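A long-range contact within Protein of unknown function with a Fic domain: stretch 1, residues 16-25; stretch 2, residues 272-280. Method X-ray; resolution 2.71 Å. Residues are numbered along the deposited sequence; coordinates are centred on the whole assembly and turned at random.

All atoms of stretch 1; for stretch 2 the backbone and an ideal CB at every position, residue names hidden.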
# COMPACT_ATOMS: atom_id res chain seq x y z
N SER A 16 19.19 -8.16 13.08
CA SER A 16 20.04 -9.12 13.80
C SER A 16 19.41 -10.51 13.88
O SER A 16 20.11 -11.51 14.05
CB SER A 16 20.35 -8.63 15.21
OG SER A 16 19.26 -8.89 16.09
N LEU A 17 18.09 -10.58 13.76
CA LEU A 17 17.39 -11.84 13.89
C LEU A 17 17.19 -12.53 12.54
O LEU A 17 16.64 -13.63 12.48
CB LEU A 17 16.04 -11.62 14.56
CG LEU A 17 16.09 -11.10 15.99
CD1 LEU A 17 14.72 -10.59 16.42
CD2 LEU A 17 16.58 -12.18 16.93
N GLN A 18 17.65 -11.89 11.47
CA GLN A 18 17.56 -12.46 10.12
C GLN A 18 18.63 -13.53 9.92
O GLN A 18 19.80 -13.33 10.28
CB GLN A 18 17.72 -11.38 9.06
CG GLN A 18 16.75 -10.22 9.19
CD GLN A 18 15.30 -10.66 9.12
OE1 GLN A 18 14.89 -11.30 8.17
NE2 GLN A 18 14.51 -10.30 10.13
N PRO A 19 18.25 -14.69 9.35
CA PRO A 19 16.90 -15.09 8.92
C PRO A 19 16.11 -15.74 10.05
O PRO A 19 16.69 -16.39 10.92
CB PRO A 19 17.19 -16.11 7.83
CG PRO A 19 18.45 -16.76 8.28
CD PRO A 19 19.23 -15.75 9.09
N LEU A 20 14.79 -15.57 10.02
CA LEU A 20 13.92 -16.22 11.00
C LEU A 20 13.82 -17.71 10.70
O LEU A 20 13.84 -18.12 9.54
CB LEU A 20 12.51 -15.62 10.99
CG LEU A 20 12.29 -14.33 11.79
CD1 LEU A 20 13.01 -13.17 11.13
CD2 LEU A 20 10.80 -14.05 11.92
N LYS A 21 13.72 -18.51 11.76
CA LYS A 21 13.36 -19.92 11.61
C LYS A 21 12.07 -19.98 10.81
O LYS A 21 11.14 -19.23 11.09
CB LYS A 21 13.17 -20.58 12.98
CG LYS A 21 14.47 -21.03 13.63
CD LYS A 21 14.35 -21.19 15.15
CE LYS A 21 14.70 -19.89 15.88
NZ LYS A 21 14.71 -20.06 17.35
N PRO A 22 12.00 -20.86 9.79
CA PRO A 22 10.88 -20.88 8.83
C PRO A 22 9.47 -20.98 9.43
O PRO A 22 8.53 -20.44 8.86
CB PRO A 22 11.18 -22.10 7.95
CG PRO A 22 12.18 -22.89 8.71
CD PRO A 22 12.98 -21.91 9.48
N GLU A 23 9.33 -21.66 10.56
CA GLU A 23 8.04 -21.77 11.25
C GLU A 23 7.65 -20.47 11.98
O GLU A 23 6.46 -20.14 12.07
CB GLU A 23 8.01 -22.97 12.22
CG GLU A 23 9.00 -22.93 13.39
CD GLU A 23 10.41 -23.40 13.03
OE1 GLU A 23 10.84 -23.26 11.86
OE2 GLU A 23 11.10 -23.90 13.94
N ASP A 24 8.64 -19.74 12.50
CA ASP A 24 8.41 -18.41 13.04
C ASP A 24 8.06 -17.46 11.89
O ASP A 24 7.14 -16.66 12.00
CB ASP A 24 9.64 -17.88 13.80
CG ASP A 24 9.95 -18.68 15.07
OD1 ASP A 24 9.01 -19.08 15.78
OD2 ASP A 24 11.14 -18.88 15.37
N LEU A 25 8.81 -17.56 10.79
CA LEU A 25 8.58 -16.72 9.61
C LEU A 25 7.21 -16.96 9.00
O LEU A 25 6.55 -16.01 8.58
CB LEU A 25 9.68 -16.96 8.55
CG LEU A 25 9.56 -16.22 7.21
CD1 LEU A 25 9.59 -14.70 7.38
CD2 LEU A 25 10.64 -16.69 6.25
N UNK A 272 6.04 -6.70 16.35
CA UNK A 272 5.42 -8.00 16.15
C UNK A 272 6.38 -9.01 15.51
O UNK A 272 6.39 -10.18 15.89
CB UNK A 272 4.17 -7.85 15.28
N UNK A 273 7.17 -8.55 14.54
CA UNK A 273 8.05 -9.45 13.80
C UNK A 273 9.19 -9.94 14.70
O UNK A 273 9.53 -11.12 14.68
CB UNK A 273 8.61 -8.75 12.56
N UNK A 274 9.75 -9.03 15.49
CA UNK A 274 10.75 -9.39 16.50
C UNK A 274 10.17 -10.42 17.48
O UNK A 274 10.84 -11.39 17.87
CB UNK A 274 11.22 -8.15 17.25
N UNK A 275 8.91 -10.20 17.87
CA UNK A 275 8.22 -11.09 18.80
C UNK A 275 8.12 -12.50 18.20
O UNK A 275 8.38 -13.49 18.88
CB UNK A 275 6.83 -10.55 19.13
N UNK A 276 7.77 -12.56 16.91
CA UNK A 276 7.67 -13.83 16.19
C UNK A 276 9.03 -14.52 16.11
O UNK A 276 9.14 -15.70 16.41
CB UNK A 276 7.11 -13.60 14.78
N UNK A 277 10.06 -13.77 15.70
CA UNK A 277 11.43 -14.28 15.61
C UNK A 277 11.89 -14.93 16.92
O UNK A 277 12.53 -15.98 16.91
CB UNK A 277 12.38 -13.15 15.23
N UNK A 278 11.55 -14.31 18.04
CA UNK A 278 11.87 -14.86 19.36
C UNK A 278 10.99 -16.05 19.77
O UNK A 278 11.10 -16.52 20.90
CB UNK A 278 11.74 -13.76 20.41
N UNK A 279 10.11 -16.51 18.89
CA UNK A 279 9.26 -17.66 19.17
C UNK A 279 8.01 -17.39 20.00
O UNK A 279 7.24 -18.31 20.27
CB UNK A 279 10.10 -18.72 19.89
N UNK A 280 7.79 -16.13 20.40
CA UNK A 280 6.65 -15.77 21.26
C UNK A 280 5.37 -15.66 20.44
O UNK A 280 5.43 -15.64 19.22
CB UNK A 280 6.92 -14.45 21.99

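Stretch 2 enters as the last turns of a helix, with regular helical angles through position 277. Stretch 1 offers it two leucine side chains, Leu-17 and Leu-20, and the carboxylate of Asp-24.

At position 272 nothing of stretch 1 lies within 5.5 Å of the ideal CB, so this contact sets no demand and any good helix former would do. It is Leu-272, whose side chain stays out of reach of stretch 1.

Position 273 points sideways, again with nothing within 5.5 Å of its CB. Many residues would be compatible; the deposited one is Ala-273. Its backbone does more here than its methyl, since Leu-20 CD2 packs 4.2 Å from Ala-273 O.

At position 274 CA-to-CB also runs sideways, but the ideal CB stands 4.3 Å from Leu-17 CD1. An apolar side chain that can reach along the leucine suits the place: valine, isoleucine, leucine or methionine. The residue is Ile-274, with chi1 m and chi2 t, and its CG2 lies 4.0 Å from Leu-17 CD1, a van der Waals contact between methyls.

Position 275 points away from stretch 1, where a long polar or charged chain is easily accommodated. Lys-275 fills it and turns to its own stretch: Lys-275 NZ forms a salt bridge, 3.1 Å long, with OE1 of the residue at 280.

Position 276 brings the backbones close, its CA 5.6 Å from the CA of Asp-24. The ideal CB is 4.1 Å from Asp-24 O and 4.7 Å from Leu-20 CD2, so a small side chain such as alanine, glycine or serine fits most simply. Ala-276 supplies a single methyl. Its carbonyl is less comfortably placed: Asp-24 OD1 and Ala-276 O are 3.4 Å apart, two acceptors that are close but not hydrogen-bonded.

Position 277 is the centre of the contact. Its ideal CB already touches both leucines, 3.6 Å from Leu-20 CG and 3.7 Å from Leu-17 CD1. The CA of position 277 is 5.6 Å from the CA of Leu-20. With two apolar neighbours already at contact distance, a small apolar residue is the natural choice. Ala-277 is deposited; its methyl bridges Leu-17 and Leu-20, and Ala-277 has more of its surface covered by stretch 1 than any other residue of stretch 2.

Position 278 points away, with nothing of stretch 1 within 5.5 Å of its ideal CB, so a polar, flexible residue is reasonable. Lys-278 extends there with chi2 to chi4 all t.

At position 279 phi is 81° and psi 0°, a combination that favours glycine, with asparagine a less easy alternative. An ideal CB would sit 4.3 Å from Asp-24 OD1, which is no clash, so the case for glycine rests on the positive phi. Gly-279 closes the helix in a Schellman motif: Gly-279 N donates a hydrogen bond to Ala-276 O at 2.8 Å, and Gly-279 CA lies 3.7 Å from Asp-24 OD1.

Position 280 points away into space free of stretch 1, and polar residues suit it. Glu-280 completes the motif, Glu-280 N donating a hydrogen bond to Lys-275 O at 3.1 Å, and its OE1 accepts the hydrogen bond from Lys-275 NZ that forms part of the salt bridge.

Stretch 2, residues 272-280: LAIKAAKGE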
# COMPACT_ATOMS: atom_id res chain seq x y z
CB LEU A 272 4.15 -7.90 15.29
CG LEU A 272 2.82 -8.11 16.01
CD1 LEU A 272 2.70 -7.15 17.21
CD2 LEU A 272 1.64 -7.95 15.02
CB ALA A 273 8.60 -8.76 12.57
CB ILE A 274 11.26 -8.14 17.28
CG1 ILE A 274 12.16 -7.29 16.38
CG2 ILE A 274 12.03 -8.56 18.53
CD1 ILE A 274 12.53 -5.96 16.98
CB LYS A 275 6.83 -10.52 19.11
CG LYS A 275 6.35 -10.73 20.54
CD LYS A 275 5.37 -9.63 20.97
CE LYS A 275 4.42 -10.10 22.07
NZ LYS A 275 5.14 -10.65 23.24
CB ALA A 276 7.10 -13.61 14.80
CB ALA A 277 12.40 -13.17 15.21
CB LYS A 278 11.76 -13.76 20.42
CG LYS A 278 12.79 -12.65 20.30
CD LYS A 278 12.52 -11.57 21.35
CE LYS A 278 13.71 -10.64 21.54
NZ LYS A 278 13.36 -9.50 22.44
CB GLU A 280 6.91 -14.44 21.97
CG GLU A 280 8.16 -14.42 22.84
CD GLU A 280 8.70 -13.01 23.02
OE1 GLU A 280 7.89 -12.07 23.10
OE2 GLU A 280 9.94 -12.84 23.07
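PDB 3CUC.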